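Long-range contacts in inactive glucansucrase (Lactobacillus reuteri, PDB 5JBD), which is an inactive member of the glucansucrase family, glycosyl hydrolase family 70, built round a TIM-barrel-type fold and modelled with a bound calcium ion: residues A[190-199]-A[762-771]; A[211-219]-A[836-844]. All coordinates share one frame; numbering follows the deposited sequence.

Contact 1: residues A[190-199]-A[762-771]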
ATOM      1  N   ASP A 190      -0.326   4.902  12.091  1.00 30.99           N
ATOM      2  CA  ASP A 190       0.104   6.082  11.332  1.00 31.39           C
ATOM      3  C   ASP A 190       1.201   6.869  12.006  1.00 30.58           C
ATOM      4  O   ASP A 190       2.220   7.190  11.389  1.00 32.60           O
ATOM      5  CB  ASP A 190      -1.068   7.046  11.116  1.00 32.63           C
ATOM      6  CG  ASP A 190      -2.134   6.490  10.217  1.00 32.90           C
ATOM      7  OD1 ASP A 190      -1.829   5.622   9.379  1.00 33.82           O
ATOM      8  OD2 ASP A 190      -3.289   6.963  10.335  1.00 37.95           O
ATOM      9  N   SER A 191       1.002   7.159  13.284  1.00 30.34           N
ATOM     10  CA  SER A 191       1.927   8.022  13.993  1.00 31.61           C
ATOM     11  C   SER A 191       3.011   7.263  14.824  1.00 30.10           C
ATOM     12  O   SER A 191       3.585   7.810  15.764  1.00 31.71           O
ATOM     13  CB  SER A 191       1.108   9.086  14.725  1.00 33.47           C
ATOM     14  OG  SER A 191       0.548   9.963  13.706  1.00 35.67           O
ATOM     15  N   ASP A 192       3.317   6.023  14.415  1.00 28.46           N
ATOM     16  CA  ASP A 192       4.525   5.290  14.874  1.00 28.59           C
ATOM     17  C   ASP A 192       5.667   5.522  13.885  1.00 26.97           C
ATOM     18  O   ASP A 192       5.937   4.697  13.013  1.00 26.90           O
ATOM     19  CB  ASP A 192       4.232   3.784  15.060  1.00 27.46           C
ATOM     20  CG  ASP A 192       3.670   3.454  16.434  1.00 28.19           C
ATOM     21  OD1 ASP A 192       3.433   4.379  17.260  1.00 28.34           O
ATOM     22  OD2 ASP A 192       3.468   2.248  16.699  1.00 27.24           O
ATOM     23  N   GLN A 193       6.310   6.676  14.019  1.00 27.80           N
ATOM     24  CA  GLN A 193       7.291   7.157  13.055  1.00 28.76           C
ATOM     25  C   GLN A 193       8.462   7.817  13.727  1.00 29.05           C
ATOM     26  O   GLN A 193       8.366   8.378  14.818  1.00 28.35           O
ATOM     27  CB  GLN A 193       6.698   8.217  12.119  1.00 29.02           C
ATOM     28  CG  GLN A 193       5.413   7.858  11.399  1.00 29.78           C
ATOM     29  CD  GLN A 193       5.596   6.863  10.277  1.00 31.34           C
ATOM     30  OE1 GLN A 193       6.709   6.636   9.781  1.00 31.30           O
ATOM     31  NE2 GLN A 193       4.490   6.264   9.852  1.00 33.20           N
ATOM     32  N   VAL A 194       9.559   7.802  12.989  1.00 28.58           N
ATOM     33  CA  VAL A 194      10.725   8.558  13.298  1.00 29.49           C
ATOM     34  C   VAL A 194      11.154   9.276  12.005  1.00 29.07           C
ATOM     35  O   VAL A 194      11.062   8.708  10.919  1.00 28.76           O
ATOM     36  CB  VAL A 194      11.738   7.531  13.879  1.00 30.93           C
ATOM     37  CG1 VAL A 194      12.977   7.362  13.032  1.00 32.41           C
ATOM     38  CG2 VAL A 194      11.963   7.754  15.371  1.00 30.08           C
ATOM     39  N   ILE A 195      11.600  10.520  12.108  1.00 28.77           N
ATOM     40  CA  ILE A 195      12.203  11.224  10.950  1.00 29.28           C
ATOM     41  C   ILE A 195      13.727  11.161  11.004  1.00 29.17           C
ATOM     42  O   ILE A 195      14.303  11.082  12.085  1.00 29.87           O
ATOM     43  CB  ILE A 195      11.779  12.707  10.835  1.00 29.05           C
ATOM     44  CG1 ILE A 195      12.139  13.518  12.092  1.00 30.20           C
ATOM     45  CG2 ILE A 195      10.281  12.801  10.542  1.00 29.66           C
ATOM     46  CD1 ILE A 195      11.863  15.014  11.958  1.00 32.14           C
ATOM     47  N   PHE A 196      14.363  11.215   9.838  1.00 28.30           N
ATOM     48  CA  PHE A 196      15.823  11.326   9.734  1.00 28.38           C
ATOM     49  C   PHE A 196      16.194  12.802   9.617  1.00 29.65           C
ATOM     50  O   PHE A 196      15.682  13.512   8.727  1.00 28.22           O
ATOM     51  CB  PHE A 196      16.350  10.580   8.504  1.00 27.56           C
ATOM     52  CG  PHE A 196      15.998   9.115   8.458  1.00 27.52           C
ATOM     53  CD1 PHE A 196      15.743   8.378   9.608  1.00 27.21           C
ATOM     54  CD2 PHE A 196      15.941   8.464   7.237  1.00 28.48           C
ATOM     55  CE1 PHE A 196      15.441   7.036   9.539  1.00 27.36           C
ATOM     56  CE2 PHE A 196      15.641   7.110   7.161  1.00 28.51           C
ATOM     57  CZ  PHE A 196      15.386   6.398   8.315  1.00 28.22           C
ATOM     58  N   VAL A 197      17.070  13.259  10.517  1.00 29.54           N
ATOM     59  CA  VAL A 197      17.481  14.671  10.569  1.00 31.64           C
ATOM     60  C   VAL A 197      18.976  14.808  10.367  1.00 31.52           C
ATOM     61  O   VAL A 197      19.728  13.835  10.538  1.00 31.61           O
ATOM     62  CB  VAL A 197      17.074  15.382  11.886  1.00 32.80           C
ATOM     63  CG1 VAL A 197      15.566  15.259  12.132  1.00 33.80           C
ATOM     64  CG2 VAL A 197      17.884  14.901  13.088  1.00 33.86           C
ATOM     65  N   ASN A 198      19.389  16.017  10.007  1.00 30.93           N
ATOM     66  CA  ASN A 198      20.795  16.323   9.769  1.00 32.37           C
ATOM     67  C   ASN A 198      21.585  16.344  11.073  1.00 32.52           C
ATOM     68  O   ASN A 198      21.083  16.758  12.116  1.00 32.79           O
ATOM     69  CB  ASN A 198      20.968  17.663   9.032  1.00 32.89           C
ATOM     70  CG  ASN A 198      20.529  17.600   7.579  1.00 33.32           C
ATOM     71  OD1 ASN A 198      20.206  16.536   7.051  1.00 32.60           O
ATOM     72  ND2 ASN A 198      20.504  18.756   6.923  1.00 34.82           N
ATOM     73  N   ASN A 199      22.820  15.871  10.996  1.00 34.69           N
ATOM     74  CA  ASN A 199      23.699  15.844  12.151  1.00 35.97           C
ATOM     75  C   ASN A 199      25.160  15.773  11.704  1.00 36.73           C
ATOM     76  O   ASN A 199      25.699  14.682  11.455  1.00 35.13           O
ATOM     77  CB  ASN A 199      23.352  14.673  13.080  1.00 35.66           C
ATOM     78  CG  ASN A 199      24.223  14.647  14.327  1.00 37.40           C
ATOM     79  OD1 ASN A 199      24.955  15.605  14.610  1.00 39.74           O
ATOM     80  ND2 ASN A 199      24.158  13.549  15.075  1.00 36.84           N
ATOM     81  N   VAL A 762      21.613   6.500  11.730  1.00 29.63           N
ATOM     82  CA  VAL A 762      20.908   7.744  11.383  1.00 29.07           C
ATOM     83  C   VAL A 762      20.564   8.492  12.662  1.00 29.13           C
ATOM     84  O   VAL A 762      20.418   7.871  13.713  1.00 30.07           O
ATOM     85  CB  VAL A 762      19.619   7.473  10.574  1.00 27.75           C
ATOM     86  CG1 VAL A 762      19.970   7.079   9.154  1.00 28.04           C
ATOM     87  CG2 VAL A 762      18.751   6.399  11.217  1.00 27.57           C
ATOM     88  N   THR A 763      20.457   9.813  12.576  1.00 28.61           N
ATOM     89  CA  THR A 763      20.026  10.622  13.700  1.00 28.88           C
ATOM     90  C   THR A 763      18.520  10.864  13.549  1.00 30.56           C
ATOM     91  O   THR A 763      18.068  11.343  12.492  1.00 29.08           O
ATOM     92  CB  THR A 763      20.813  11.929  13.764  1.00 29.33           C
ATOM     93  OG1 THR A 763      22.217  11.632  13.842  1.00 29.73           O
ATOM     94  CG2 THR A 763      20.410  12.739  14.988  1.00 30.37           C
ATOM     95  N   VAL A 764      17.748  10.526  14.589  1.00 30.94           N
ATOM     96  CA  VAL A 764      16.275  10.534  14.495  1.00 31.12           C
ATOM     97  C   VAL A 764      15.523  11.236  15.625  1.00 30.71           C
ATOM     98  O   VAL A 764      16.055  11.473  16.706  1.00 31.56           O
ATOM     99  CB  VAL A 764      15.704   9.102  14.380  1.00 31.26           C
ATOM    100  CG1 VAL A 764      16.428   8.314  13.291  1.00 32.19           C
ATOM    101  CG2 VAL A 764      15.744   8.355  15.711  1.00 32.47           C
ATOM    102  N   THR A 765      14.255  11.548  15.343  1.00 30.72           N
ATOM    103  CA  THR A 765      13.348  12.187  16.300  1.00 29.98           C
ATOM    104  C   THR A 765      11.982  11.519  16.174  1.00 28.68           C
ATOM    105  O   THR A 765      11.523  11.221  15.062  1.00 27.02           O
ATOM    106  CB  THR A 765      13.238  13.699  16.026  1.00 31.09           C
ATOM    107  OG1 THR A 765      14.505  14.310  16.277  1.00 31.54           O
ATOM    108  CG2 THR A 765      12.181  14.365  16.903  1.00 31.31           C
ATOM    109  N   ARG A 766      11.343  11.283  17.319  1.00 28.44           N
ATOM    110  CA  ARG A 766      10.049  10.599  17.377  1.00 27.85           C
ATOM    111  C   ARG A 766       8.950  11.570  16.928  1.00 27.67           C
ATOM    112  O   ARG A 766       8.748  12.592  17.561  1.00 26.78           O
ATOM    113  CB  ARG A 766       9.768  10.142  18.820  1.00 29.07           C
ATOM    114  CG  ARG A 766       8.468   9.377  19.033  1.00 28.71           C
ATOM    115  CD  ARG A 766       8.525   7.995  18.424  1.00 28.62           C
ATOM    116  NE  ARG A 766       7.271   7.277  18.655  1.00 28.81           N
ATOM    117  CZ  ARG A 766       6.137   7.462  17.968  1.00 28.79           C
ATOM    118  NH1 ARG A 766       6.074   8.366  16.989  1.00 28.52           N
ATOM    119  NH2 ARG A 766       5.049   6.742  18.274  1.00 28.30           N
ATOM    120  N   THR A 767       8.226  11.212  15.867  1.00 28.31           N
ATOM    121  CA  THR A 767       7.209  12.098  15.293  1.00 27.87           C
ATOM    122  C   THR A 767       5.895  11.403  14.980  1.00 28.04           C
ATOM    123  O   THR A 767       5.816  10.169  14.949  1.00 27.66           O
ATOM    124  CB  THR A 767       7.700  12.732  13.972  1.00 27.71           C
ATOM    125  OG1 THR A 767       7.819  11.725  12.957  1.00 26.67           O
ATOM    126  CG2 THR A 767       9.030  13.443  14.168  1.00 28.54           C
ATOM    127  N   ASN A 768       4.874  12.228  14.717  1.00 27.92           N
ATOM    128  CA  ASN A 768       3.624  11.756  14.120  1.00 28.85           C
ATOM    129  C   ASN A 768       3.813  11.576  12.602  1.00 28.29           C
ATOM    130  O   ASN A 768       4.938  11.704  12.085  1.00 26.61           O
ATOM    131  CB  ASN A 768       2.465  12.717  14.462  1.00 29.90           C
ATOM    132  CG  ASN A 768       2.589  14.088  13.803  1.00 32.00           C
ATOM    133  OD1 ASN A 768       3.409  14.316  12.909  1.00 30.74           O
ATOM    134  ND2 ASN A 768       1.755  15.020  14.252  1.00 33.01           N
ATOM    135  N   ASN A 769       2.719  11.311  11.892  1.00 27.77           N
ATOM    136  CA  ASN A 769       2.779  11.064  10.444  1.00 26.96           C
ATOM    137  C   ASN A 769       3.046  12.305   9.566  1.00 27.06           C
ATOM    138  O   ASN A 769       3.172  12.179   8.347  1.00 25.64           O
ATOM    139  CB  ASN A 769       1.537  10.315   9.967  1.00 26.64           C
ATOM    140  CG  ASN A 769       0.251  11.111  10.132  1.00 26.78           C
ATOM    141  OD1 ASN A 769       0.241  12.216  10.679  1.00 25.45           O
ATOM    142  ND2 ASN A 769      -0.849  10.517   9.702  1.00 26.13           N
ATOM    143  N   ARG A 770       3.136  13.484  10.176  1.00 27.46           N
ATOM    144  CA  ARG A 770       3.602  14.688   9.482  1.00 28.95           C
ATOM    145  C   ARG A 770       5.054  15.090   9.825  1.00 29.00           C
ATOM    146  O   ARG A 770       5.525  16.143   9.407  1.00 27.97           O
ATOM    147  CB  ARG A 770       2.662  15.856   9.762  1.00 29.39           C
ATOM    148  CG  ARG A 770       1.213  15.610   9.380  1.00 30.91           C
ATOM    149  CD  ARG A 770       0.378  16.883   9.566  1.00 30.12           C
ATOM    150  NE  ARG A 770       0.897  18.010   8.786  1.00 30.40           N
ATOM    151  CZ  ARG A 770       0.784  18.151   7.464  1.00 31.15           C
ATOM    152  NH1 ARG A 770       0.167  17.243   6.699  1.00 34.53           N
ATOM    153  NH2 ARG A 770       1.288  19.228   6.884  1.00 32.29           N
ATOM    154  N   GLY A 771       5.785  14.252  10.558  1.00 31.03           N
ATOM    155  CA  GLY A 771       7.155  14.601  10.960  1.00 31.89           C
ATOM    156  C   GLY A 771       7.254  15.669  12.044  1.00 34.32           C
ATOM    157  O   GLY A 771       8.303  16.263  12.233  1.00 34.89           O
TER
HETATM  158  O   HOH W   1      19.883  10.976   9.889  1.00 25.96           O
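Both terminal nitrogens of R766 converge on the backbone carbonyl of S191: NH1 lies 2.8 Å and NH2 3.1 Å from S191 O, which sits about in the guanidinium plane. NH2 also forms a salt bridge to D192 OD1 at 3.0 Å, with carboxylate and guanidinium planes turned 85° apart. A bend at chi2 (71°) brings the guanidinium to the loop just before strand 193-197. Next to this grip, 193-197 and 762-767 pair as antiparallel strands, joined by T767 N to Q193 O, by I195 N to T765 O (3.0 Å) and the longer return bond T765 N to I195 O, and by V197 N to T763 O. They are neighbours inside a six-stranded antiparallel sheet, joining chain regions more than 560 residues apart. On one sheet face V194 CG1 packs 3.5 Å from V764 CB, while V764 CG1 meets the F196 ring at its edge and V762 CB lies over a ring face. On the other, I195 crosses T767 at about a right angle, its CG2 also 3.6 Å from G771 CA. At one end of the contact N769 N donates to S191 OG; at the other N199 ND2 donates to T763 OG1 at 3.0 Å, a hydroxyl also bonded to T209. Farther out, S174 and L175 hold the D192 carboxylate, and L173 O takes a further bond from R766 NH2.

Contact 2: residues A[211-219]-A[836-844]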
ATOM      1  N   TYR A 211      26.952  11.746   6.433  1.00 33.98           N
ATOM      2  CA  TYR A 211      26.681  10.967   5.203  1.00 34.55           C
ATOM      3  C   TYR A 211      25.159  10.829   4.912  1.00 33.29           C
ATOM      4  O   TYR A 211      24.766  10.636   3.766  1.00 33.10           O
ATOM      5  CB  TYR A 211      27.355   9.570   5.265  1.00 34.83           C
ATOM      6  CG  TYR A 211      27.049   8.863   6.570  1.00 35.49           C
ATOM      7  CD1 TYR A 211      25.841   8.201   6.753  1.00 35.20           C
ATOM      8  CD2 TYR A 211      27.937   8.928   7.650  1.00 37.23           C
ATOM      9  CE1 TYR A 211      25.523   7.611   7.957  1.00 34.85           C
ATOM     10  CE2 TYR A 211      27.616   8.345   8.871  1.00 37.39           C
ATOM     11  CZ  TYR A 211      26.403   7.689   9.013  1.00 35.26           C
ATOM     12  OH  TYR A 211      26.051   7.086  10.194  1.00 34.85           O
ATOM     13  N   ALA A 212      24.319  10.901   5.946  1.00 32.68           N
ATOM     14  CA  ALA A 212      22.838  10.834   5.785  1.00 31.63           C
ATOM     15  C   ALA A 212      22.133  12.203   5.766  1.00 32.14           C
ATOM     16  O   ALA A 212      20.893  12.262   5.749  1.00 29.74           O
ATOM     17  CB  ALA A 212      22.235   9.950   6.874  1.00 31.55           C
ATOM     18  N   ASP A 213      22.909  13.292   5.769  1.00 32.56           N
ATOM     19  CA  ASP A 213      22.352  14.635   5.701  1.00 33.26           C
ATOM     20  C   ASP A 213      21.716  14.915   4.340  1.00 33.04           C
ATOM     21  O   ASP A 213      22.081  14.303   3.324  1.00 33.82           O
ATOM     22  CB  ASP A 213      23.415  15.707   5.966  1.00 35.23           C
ATOM     23  CG  ASP A 213      23.875  15.754   7.417  1.00 36.55           C
ATOM     24  OD1 ASP A 213      23.346  15.003   8.260  1.00 35.66           O
ATOM     25  OD2 ASP A 213      24.793  16.557   7.709  1.00 38.76           O
ATOM     26  N   SER A 214      20.739  15.825   4.342  1.00 32.03           N
ATOM     27  CA  SER A 214      20.063  16.240   3.127  1.00 31.31           C
ATOM     28  C   SER A 214      19.679  17.722   3.205  1.00 31.85           C
ATOM     29  O   SER A 214      19.325  18.232   4.268  1.00 30.54           O
ATOM     30  CB  SER A 214      18.830  15.365   2.880  1.00 31.36           C
ATOM     31  OG  SER A 214      18.033  15.839   1.798  1.00 30.52           O
ATOM     32  N   ASN A 215      19.774  18.390   2.059  1.00 32.18           N
ATOM     33  CA  ASN A 215      19.263  19.751   1.877  1.00 34.30           C
ATOM     34  C   ASN A 215      17.777  19.747   1.473  1.00 33.25           C
ATOM     35  O   ASN A 215      17.221  20.808   1.274  1.00 32.98           O
ATOM     36  CB  ASN A 215      20.071  20.477   0.801  1.00 36.26           C
ATOM     37  CG  ASN A 215      21.500  20.753   1.226  1.00 40.52           C
ATOM     38  OD1 ASN A 215      22.425  20.537   0.453  1.00 44.65           O
ATOM     39  ND2 ASN A 215      21.692  21.210   2.464  1.00 41.97           N
ATOM     40  N   TYR A 216      17.167  18.571   1.330  1.00 31.14           N
ATOM     41  CA  TYR A 216      15.791  18.453   0.870  1.00 31.34           C
ATOM     42  C   TYR A 216      14.900  17.971   2.013  1.00 29.37           C
ATOM     43  O   TYR A 216      14.743  18.701   2.991  1.00 27.76           O
ATOM     44  CB  TYR A 216      15.754  17.626  -0.420  1.00 31.60           C
ATOM     45  CG  TYR A 216      16.465  18.406  -1.501  1.00 34.91           C
ATOM     46  CD1 TYR A 216      15.813  19.438  -2.167  1.00 35.89           C
ATOM     47  CD2 TYR A 216      17.813  18.182  -1.791  1.00 37.79           C
ATOM     48  CE1 TYR A 216      16.466  20.209  -3.116  1.00 38.89           C
ATOM     49  CE2 TYR A 216      18.478  18.944  -2.757  1.00 38.85           C
ATOM     50  CZ  TYR A 216      17.800  19.961  -3.408  1.00 39.94           C
ATOM     51  OH  TYR A 216      18.431  20.731  -4.369  1.00 43.44           O
ATOM     52  N   ARG A 217      14.356  16.763   1.938  1.00 28.53           N
ATOM     53  CA  ARG A 217      13.384  16.302   2.919  1.00 28.43           C
ATOM     54  C   ARG A 217      12.245  17.323   3.130  1.00 28.67           C
ATOM     55  O   ARG A 217      11.852  17.602   4.269  1.00 30.05           O
ATOM     56  CB  ARG A 217      14.064  15.922   4.261  1.00 28.51           C
ATOM     57  CG  ARG A 217      15.028  14.729   4.167  1.00 28.55           C
ATOM     58  CD  ARG A 217      15.402  14.144   5.536  1.00 28.21           C
ATOM     59  NE  ARG A 217      16.266  12.962   5.412  1.00 28.55           N
ATOM     60  CZ  ARG A 217      17.567  12.869   5.764  1.00 28.91           C
ATOM     61  NH1 ARG A 217      18.230  13.879   6.333  1.00 27.80           N
ATOM     62  NH2 ARG A 217      18.213  11.724   5.559  1.00 28.69           N
ATOM     63  N   LEU A 218      11.737  17.891   2.038  1.00 28.49           N
ATOM     64  CA  LEU A 218      10.574  18.784   2.125  1.00 29.25           C
ATOM     65  C   LEU A 218       9.392  17.866   2.365  1.00 27.00           C
ATOM     66  O   LEU A 218       9.018  17.102   1.482  1.00 27.17           O
ATOM     67  CB  LEU A 218      10.383  19.598   0.850  1.00 29.41           C
ATOM     68  CG  LEU A 218      11.555  20.495   0.437  1.00 31.93           C
ATOM     69  CD1 LEU A 218      11.183  21.363  -0.756  1.00 30.65           C
ATOM     70  CD2 LEU A 218      12.070  21.365   1.581  1.00 33.17           C
ATOM     71  N   MET A 219       8.871  17.865   3.587  1.00 26.35           N
ATOM     72  CA  MET A 219       7.799  16.934   3.957  1.00 26.37           C
ATOM     73  C   MET A 219       6.428  17.608   3.846  1.00 25.34           C
ATOM     74  O   MET A 219       6.308  18.804   4.008  1.00 26.26           O
ATOM     75  CB  MET A 219       8.002  16.406   5.371  1.00 27.66           C
ATOM     76  CG  MET A 219       9.262  15.561   5.497  1.00 29.25           C
ATOM     77  SD  MET A 219       9.405  14.803   7.106  1.00 32.89           S
ATOM     78  CE  MET A 219       8.149  13.559   7.090  1.00 33.31           C
ATOM     79  N   TRP A 836      19.776   2.333  -2.405  1.00 30.40           N
ATOM     80  CA  TRP A 836      19.037   3.232  -1.502  1.00 29.29           C
ATOM     81  C   TRP A 836      19.761   3.318  -0.164  1.00 29.65           C
ATOM     82  O   TRP A 836      20.353   2.346   0.291  1.00 29.62           O
ATOM     83  CB  TRP A 836      17.573   2.766  -1.297  1.00 28.48           C
ATOM     84  CG  TRP A 836      16.776   2.796  -2.569  1.00 28.23           C
ATOM     85  CD1 TRP A 836      16.546   1.755  -3.421  1.00 28.94           C
ATOM     86  CD2 TRP A 836      16.140   3.937  -3.150  1.00 28.41           C
ATOM     87  NE1 TRP A 836      15.815   2.178  -4.502  1.00 28.42           N
ATOM     88  CE2 TRP A 836      15.543   3.513  -4.361  1.00 28.66           C
ATOM     89  CE3 TRP A 836      16.026   5.278  -2.770  1.00 27.60           C
ATOM     90  CZ2 TRP A 836      14.817   4.389  -5.191  1.00 30.01           C
ATOM     91  CZ3 TRP A 836      15.306   6.157  -3.596  1.00 28.50           C
ATOM     92  CH2 TRP A 836      14.717   5.707  -4.792  1.00 28.01           C
ATOM     93  N   SER A 837      19.712   4.489   0.453  1.00 29.25           N
ATOM     94  CA  SER A 837      20.206   4.692   1.814  1.00 29.27           C
ATOM     95  C   SER A 837      19.478   5.908   2.413  1.00 30.13           C
ATOM     96  O   SER A 837      18.652   6.525   1.732  1.00 28.34           O
ATOM     97  CB  SER A 837      21.727   4.875   1.811  1.00 29.65           C
ATOM     98  OG  SER A 837      22.097   6.136   1.289  1.00 28.74           O
ATOM     99  N   ALA A 838      19.785   6.248   3.670  1.00 30.77           N
ATOM    100  CA  ALA A 838      19.015   7.243   4.428  1.00 30.89           C
ATOM    101  C   ALA A 838      19.001   8.634   3.808  1.00 31.36           C
ATOM    102  O   ALA A 838      18.009   9.365   3.946  1.00 29.33           O
ATOM    103  CB  ALA A 838      19.518   7.327   5.859  1.00 31.95           C
ATOM    104  N   LYS A 839      20.078   9.002   3.115  1.00 31.04           N
ATOM    105  CA  LYS A 839      20.143  10.317   2.483  1.00 32.81           C
ATOM    106  C   LYS A 839      19.011  10.566   1.477  1.00 30.83           C
ATOM    107  O   LYS A 839      18.691  11.720   1.218  1.00 31.88           O
ATOM    108  CB  LYS A 839      21.509  10.571   1.837  1.00 34.03           C
ATOM    109  CG  LYS A 839      21.802   9.794   0.571  1.00 36.49           C
ATOM    110  CD  LYS A 839      23.243  10.053   0.134  1.00 40.03           C
ATOM    111  CE  LYS A 839      23.552   9.390  -1.194  1.00 42.36           C
ATOM    112  NZ  LYS A 839      25.002   9.484  -1.534  1.00 46.71           N
ATOM    113  N   TYR A 840      18.409   9.493   0.942  1.00 29.36           N
ATOM    114  CA  TYR A 840      17.265   9.581   0.033  1.00 28.23           C
ATOM    115  C   TYR A 840      15.901   9.321   0.700  1.00 28.59           C
ATOM    116  O   TYR A 840      14.896   9.108  -0.009  1.00 27.51           O
ATOM    117  CB  TYR A 840      17.456   8.592  -1.134  1.00 28.01           C
ATOM    118  CG  TYR A 840      18.628   8.889  -2.028  1.00 28.88           C
ATOM    119  CD1 TYR A 840      18.832  10.172  -2.548  1.00 29.24           C
ATOM    120  CD2 TYR A 840      19.543   7.890  -2.373  1.00 29.91           C
ATOM    121  CE1 TYR A 840      19.905  10.443  -3.367  1.00 30.27           C
ATOM    122  CE2 TYR A 840      20.627   8.159  -3.196  1.00 30.15           C
ATOM    123  CZ  TYR A 840      20.802   9.432  -3.690  1.00 30.26           C
ATOM    124  OH  TYR A 840      21.869   9.723  -4.510  1.00 30.41           O
ATOM    125  N   GLN A 841      15.853   9.365   2.034  1.00 28.47           N
ATOM    126  CA  GLN A 841      14.668   8.967   2.817  1.00 28.08           C
ATOM    127  C   GLN A 841      14.306  10.035   3.852  1.00 28.22           C
ATOM    128  O   GLN A 841      15.197  10.693   4.416  1.00 28.32           O
ATOM    129  CB  GLN A 841      14.935   7.628   3.523  1.00 27.21           C
ATOM    130  CG  GLN A 841      15.176   6.490   2.549  1.00 26.47           C
ATOM    131  CD  GLN A 841      15.664   5.210   3.212  1.00 28.40           C
ATOM    132  OE1 GLN A 841      15.408   4.948   4.389  1.00 27.51           O
ATOM    133  NE2 GLN A 841      16.351   4.391   2.433  1.00 28.96           N
ATOM    134  N   ASN A 842      13.002  10.194   4.085  1.00 27.22           N
ATOM    135  CA  ASN A 842      12.478  11.142   5.071  1.00 26.49           C
ATOM    136  C   ASN A 842      12.486  10.574   6.478  1.00 26.10           C
ATOM    137  O   ASN A 842      12.638  11.325   7.442  1.00 25.10           O
ATOM    138  CB  ASN A 842      11.016  11.524   4.750  1.00 26.42           C
ATOM    139  CG  ASN A 842      10.879  12.417   3.527  1.00 27.08           C
ATOM    140  OD1 ASN A 842       9.892  12.296   2.766  1.00 30.20           O
ATOM    141  ND2 ASN A 842      11.811  13.319   3.334  1.00 24.57           N
ATOM    142  N   GLY A 843      12.327   9.255   6.598  1.00 25.43           N
ATOM    143  CA  GLY A 843      12.206   8.617   7.899  1.00 25.39           C
ATOM    144  C   GLY A 843      11.704   7.210   7.739  1.00 24.96           C
ATOM    145  O   GLY A 843      11.688   6.672   6.628  1.00 26.05           O
ATOM    146  N   THR A 844      11.316   6.597   8.847  1.00 25.55           N
ATOM    147  CA  THR A 844      10.788   5.237   8.831  1.00 25.56           C
ATOM    148  C   THR A 844       9.755   5.083   9.921  1.00 26.68           C
ATOM    149  O   THR A 844       9.832   5.762  10.949  1.00 28.41           O
ATOM    150  CB  THR A 844      11.901   4.163   9.015  1.00 25.33           C
ATOM    151  OG1 THR A 844      11.327   2.845   9.052  1.00 25.17           O
ATOM    152  CG2 THR A 844      12.675   4.386  10.302  1.00 26.17           C
TER
HETATM  153  O   HOH W   2      17.092  13.808   0.344  1.00 25.54           O
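R217 carries the polar half of this contact, its NE donating almost straight to Q841 O (2.7 Å, N-H...O angle 177°) with the acceptor in the guanidinium plane. NH2 turns to a second carbonyl, A838 O, at 2.9 Å; it approaches from above that carbonyl's plane, while Q841 N reaches the same oxygen from the opposite face. Within its own loop, NH2 also donates to A212 O at 2.7 Å, nearly in line with the C=O bond. Extended from CG to NE (chi3 177°), the chain spans the gap to the 838-841 turn. S214 CB covers one guanidinium face, 3.8 Å above the plane and off-centre. This is the tight part: carbonyls from both segments converge on one arginine, and A212 CB meets A838 CB at 3.9 Å beside it. Toward M219 polar bonding gives way to packing, M219 CG lying 4.0 Å from N842 CG as the two side chains run antiparallel alongside each other. The other border is wetter. K839, an exposed residue, lays its CB near Y211 O, and a water links K839 O, to which it donates, with S214 OG. That hydroxyl accepts from Y216 N in an ST turn, and a glycerol, probably from the crystallisation liquor, is bound close by. The contact thus ties the loop between strands 193-197 and 242-244 to the short 3-10 segment 838-839 and the start of strand 841-845. D245 OD2 holds the backbone N of R217. Because the three acceptors of its guanidinium are backbone carbonyls, their dipoles probably help to offset the arginine's charge, which would make the junction depend on main-chain geometry.

How the contacts relate
Contacts 1 and 2 meet at one sheet, their centres 11 Å apart, because strand 193-197 of contact 1 and strand 841-845 of contact 2 are neighbours in it. V194 N lies 2.9 Å from T844 O, a probable hydrogen bond between those strands. A second probable bond, N198 OD1 to S214 N at 2.9 Å, ties the end of segment 190-199 to the loop 211-219, and R217 CD packs 3.3 Å from F196 O. Along the chain the segments alternate. The calcium ion is about 5 Å from the side chain of N842 and about 9 Å from that of Q193; its ligands are E237, D243, N287 and N751.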